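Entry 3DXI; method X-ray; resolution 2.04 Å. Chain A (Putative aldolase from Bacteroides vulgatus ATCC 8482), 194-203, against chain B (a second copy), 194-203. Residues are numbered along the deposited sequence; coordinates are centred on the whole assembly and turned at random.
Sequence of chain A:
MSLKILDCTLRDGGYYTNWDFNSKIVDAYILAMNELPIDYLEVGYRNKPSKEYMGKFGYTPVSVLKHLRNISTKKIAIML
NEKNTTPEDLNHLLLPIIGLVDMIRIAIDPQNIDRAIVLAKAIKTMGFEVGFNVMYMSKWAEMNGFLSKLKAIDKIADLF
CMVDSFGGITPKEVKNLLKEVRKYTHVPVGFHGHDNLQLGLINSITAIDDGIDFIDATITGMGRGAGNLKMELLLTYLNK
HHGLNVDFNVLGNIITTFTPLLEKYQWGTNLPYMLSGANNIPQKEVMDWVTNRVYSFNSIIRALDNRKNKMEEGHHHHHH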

# COMPACT_ATOMS: atom_id res chain seq x y z
N HIS A 194 7.70 -6.99 -2.84
CA HIS A 194 8.04 -5.63 -3.25
C HIS A 194 6.74 -4.84 -3.23
O HIS A 194 5.65 -5.43 -3.34
CB HIS A 194 8.69 -5.62 -4.63
CG HIS A 194 10.12 -6.03 -4.61
ND1 HIS A 194 10.88 -6.15 -5.76
CD2 HIS A 194 10.95 -6.34 -3.59
CE1 HIS A 194 12.11 -6.52 -5.44
NE2 HIS A 194 12.17 -6.64 -4.13
N ASP A 195 6.84 -3.53 -3.11
CA ASP A 195 5.66 -2.68 -3.00
C ASP A 195 5.20 -1.93 -4.24
O ASP A 195 4.54 -0.90 -4.13
CB ASP A 195 5.88 -1.69 -1.85
CG ASP A 195 4.77 -1.77 -0.81
OD1 ASP A 195 4.19 -2.86 -0.64
OD2 ASP A 195 4.49 -0.73 -0.16
N ASN A 196 5.53 -2.44 -5.43
CA ASN A 196 5.11 -1.77 -6.66
C ASN A 196 3.60 -1.53 -6.70
O ASN A 196 3.15 -0.48 -7.16
CB ASN A 196 5.55 -2.57 -7.89
CG ASN A 196 7.05 -2.57 -8.07
OD1 ASN A 196 7.57 -2.05 -9.06
ND2 ASN A 196 7.76 -3.14 -7.11
N LEU A 197 2.83 -2.49 -6.21
CA LEU A 197 1.37 -2.37 -6.18
C LEU A 197 0.85 -2.23 -4.76
O LEU A 197 -0.36 -2.33 -4.50
CB LEU A 197 0.72 -3.60 -6.83
CG LEU A 197 0.93 -3.76 -8.34
CD1 LEU A 197 0.29 -5.06 -8.82
CD2 LEU A 197 0.33 -2.55 -9.06
N GLN A 198 1.77 -2.00 -3.83
CA GLN A 198 1.44 -1.87 -2.41
C GLN A 198 0.72 -3.10 -1.86
O GLN A 198 -0.16 -3.00 -1.01
CB GLN A 198 0.62 -0.60 -2.17
CG GLN A 198 1.46 0.68 -2.28
CD GLN A 198 0.69 1.93 -1.94
OE1 GLN A 198 -0.44 1.87 -1.45
NE2 GLN A 198 1.29 3.09 -2.18
N LEU A 199 1.11 -4.28 -2.36
CA LEU A 199 0.53 -5.53 -1.89
C LEU A 199 1.51 -6.24 -0.95
O LEU A 199 1.29 -7.37 -0.52
CB LEU A 199 0.19 -6.45 -3.07
CG LEU A 199 -0.94 -6.01 -4.01
CD1 LEU A 199 -1.11 -7.04 -5.13
CD2 LEU A 199 -2.24 -5.87 -3.23
N GLY A 200 2.61 -5.56 -0.62
CA GLY A 200 3.60 -6.14 0.26
C GLY A 200 3.02 -6.62 1.58
O GLY A 200 3.26 -7.75 2.00
N LEU A 201 2.24 -5.77 2.26
CA LEU A 201 1.66 -6.16 3.53
C LEU A 201 0.67 -7.32 3.40
O LEU A 201 0.83 -8.34 4.07
CB LEU A 201 0.95 -4.98 4.21
CG LEU A 201 0.23 -5.32 5.52
CD1 LEU A 201 1.23 -5.71 6.60
CD2 LEU A 201 -0.59 -4.13 5.97
N ILE A 202 -0.33 -7.17 2.55
CA ILE A 202 -1.32 -8.22 2.42
C ILE A 202 -0.76 -9.55 1.91
O ILE A 202 -1.21 -10.61 2.33
CB ILE A 202 -2.54 -7.78 1.55
CG1 ILE A 202 -3.68 -8.79 1.73
CG2 ILE A 202 -2.16 -7.66 0.08
CD1 ILE A 202 -4.07 -9.01 3.21
N ASN A 203 0.23 -9.49 1.02
CA ASN A 203 0.84 -10.73 0.53
C ASN A 203 1.56 -11.41 1.70
O ASN A 203 1.47 -12.62 1.88
CB ASN A 203 1.88 -10.47 -0.57
CG ASN A 203 1.26 -10.17 -1.92
OD1 ASN A 203 0.15 -10.61 -2.23
ND2 ASN A 203 1.99 -9.43 -2.75
N HIS B 194 -9.60 3.74 2.97
CA HIS B 194 -8.56 4.68 3.36
C HIS B 194 -7.25 3.89 3.35
O HIS B 194 -7.26 2.68 3.54
CB HIS B 194 -8.86 5.28 4.73
CG HIS B 194 -9.88 6.38 4.69
ND1 HIS B 194 -10.41 6.95 5.82
CD2 HIS B 194 -10.47 7.00 3.64
CE1 HIS B 194 -11.30 7.87 5.48
NE2 HIS B 194 -11.35 7.92 4.16
N ASP B 195 -6.14 4.58 3.14
CA ASP B 195 -4.85 3.91 3.03
C ASP B 195 -3.94 3.86 4.25
O ASP B 195 -2.73 3.65 4.10
CB ASP B 195 -4.08 4.52 1.85
CG ASP B 195 -3.67 3.48 0.83
OD1 ASP B 195 -4.30 2.39 0.82
OD2 ASP B 195 -2.74 3.75 0.04
N ASN B 196 -4.49 4.03 5.44
CA ASN B 196 -3.69 4.00 6.67
C ASN B 196 -2.76 2.78 6.73
O ASN B 196 -1.61 2.88 7.16
CB ASN B 196 -4.60 4.04 7.89
CG ASN B 196 -5.31 5.37 8.04
OD1 ASN B 196 -5.06 6.13 8.99
ND2 ASN B 196 -6.20 5.67 7.10
N LEU B 197 -3.27 1.62 6.31
CA LEU B 197 -2.49 0.38 6.32
C LEU B 197 -2.20 -0.04 4.88
O LEU B 197 -1.76 -1.16 4.61
CB LEU B 197 -3.26 -0.74 7.05
CG LEU B 197 -3.55 -0.54 8.54
CD1 LEU B 197 -4.43 -1.68 9.04
CD2 LEU B 197 -2.24 -0.49 9.33
N GLN B 198 -2.46 0.88 3.95
CA GLN B 198 -2.26 0.65 2.53
C GLN B 198 -3.04 -0.56 2.04
O GLN B 198 -2.58 -1.32 1.18
CB GLN B 198 -0.77 0.45 2.23
CG GLN B 198 0.12 1.55 2.78
CD GLN B 198 1.54 1.46 2.26
OE1 GLN B 198 2.12 0.37 2.18
NE2 GLN B 198 2.11 2.60 1.91
N LEU B 199 -4.24 -0.75 2.58
CA LEU B 199 -5.09 -1.86 2.17
C LEU B 199 -6.16 -1.40 1.19
O LEU B 199 -7.02 -2.18 0.78
CB LEU B 199 -5.74 -2.53 3.39
CG LEU B 199 -4.77 -3.22 4.35
CD1 LEU B 199 -5.56 -3.88 5.48
CD2 LEU B 199 -3.92 -4.25 3.61
N GLY B 200 -6.10 -0.12 0.81
CA GLY B 200 -7.08 0.42 -0.12
C GLY B 200 -7.26 -0.41 -1.38
O GLY B 200 -8.38 -0.77 -1.73
N LEU B 201 -6.16 -0.73 -2.07
CA LEU B 201 -6.27 -1.51 -3.30
C LEU B 201 -6.84 -2.91 -3.09
O LEU B 201 -7.84 -3.26 -3.70
CB LEU B 201 -4.91 -1.64 -4.01
CG LEU B 201 -4.96 -2.53 -5.25
CD1 LEU B 201 -5.88 -1.91 -6.31
CD2 LEU B 201 -3.56 -2.72 -5.81
N ILE B 202 -6.20 -3.71 -2.24
CA ILE B 202 -6.68 -5.08 -2.03
C ILE B 202 -8.11 -5.14 -1.50
O ILE B 202 -8.87 -6.04 -1.88
CB ILE B 202 -5.73 -5.88 -1.07
CG1 ILE B 202 -6.08 -7.36 -1.12
CG2 ILE B 202 -5.83 -5.35 0.36
CD1 ILE B 202 -5.94 -7.96 -2.51
N ASN B 203 -8.49 -4.18 -0.66
CA ASN B 203 -9.86 -4.15 -0.13
C ASN B 203 -10.83 -3.89 -1.27
O ASN B 203 -11.89 -4.51 -1.36
CB ASN B 203 -10.02 -3.05 0.93
CG ASN B 203 -9.49 -3.47 2.29
OD1 ASN B 203 -9.49 -4.64 2.64
ND2 ASN B 203 -9.06 -2.49 3.07

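The contact joins two copies of the same segment, and nearly every interaction occurs twice, once in each direction. The backbones come closest where A:Gln198 faces B:Gln198, their CA atoms 6.7 Å apart, while A:Leu199 lies near B:Ile202 and A:Ile202 near B:Leu199. Together the stretches bury 496 Å², and apolar packing accounts for most of the pairings. No clear hydrogen bond crosses between them.

The apolar layer is built from leucines and isoleucines that interlock. A:Leu201 and B:Leu201 both point toward the other chain with chi1 t and chi2 p, which carries a terminal methyl across the boundary. A:Leu201 CD2 lies 4.1 Å from B:Leu199 CD2 and 4.4 Å from B:Leu197 CB; in the reciprocal direction B:Leu201 CD2 lies 4.3 Å from A:Leu199 CD2 and 4.5 Å from A:Leu197 CB. The same methyls also rest against backbone carbonyls, with A:Leu201 CD2 3.5 Å from B:Leu197 O and B:Leu201 CD2 3.5 Å from A:Leu197 O. A branched, flexible leucine suits this site because one methyl can fill a recess lined by both side chain and main chain.

A:Leu199 and B:Leu199 work differently. Their CA-to-CB bonds run sideways, yet the m, t rotamer brings the end of each chain nearer to the partner. There A:Leu199 CD2 meets B:Ile202 CB at 4.1 Å, and B:Leu199 CD2 meets A:Ile202 CB at 4.3 Å. The beta-branched isoleucine offers bulk close to its own helix backbone, a firm surface for the leucine methyl. The two isoleucines also meet each other, A:Ile202 CG1 to B:Ile202 CG1 at 4.0 Å, so one residue type packs against both its own copy and a leucine.

The polar part centres on A:Gln198 and B:Gln198, each of which gives the largest buried area in its stretch. Both glutamines point toward the partner, and their long chains reach the opposing aspartate: A:Gln198 OE1 is 3.3 Å from B:Asp195 OD2, and A:Asp195 OD2 is 3.5 Å from B:Gln198 OE1. Both amides are probably turned over in the model, so the deposited atom names do not settle the character of these approaches.

Internal bonds hold the pieces in shape. Type I turns run from A:Asp195 to A:Gln198 and from B:Asp195 to B:Gln198, closed by A:Gln198 N to A:Asp195 O at 3.0 Å and B:Gln198 N to B:Asp195 O at 2.8 Å. A:Asp195 and B:Asp195 also tie these turns to the start of the helix, since A:Gly200 N donates to A:Asp195 OD1 at 3.1 Å and B:Gly200 N to B:Asp195 OD1 at 3.1 Å. Glycine fits beneath that carboxylate: an ideal CB would lie 2.6 Å from A:Asp195 OD1 and 2.8 Å from B:Asp195 OD1. The rule to read here is economical: the aspartate braces its own loop with one oxygen and presents the other to the partner's glutamine, while leucine and isoleucine do the packing.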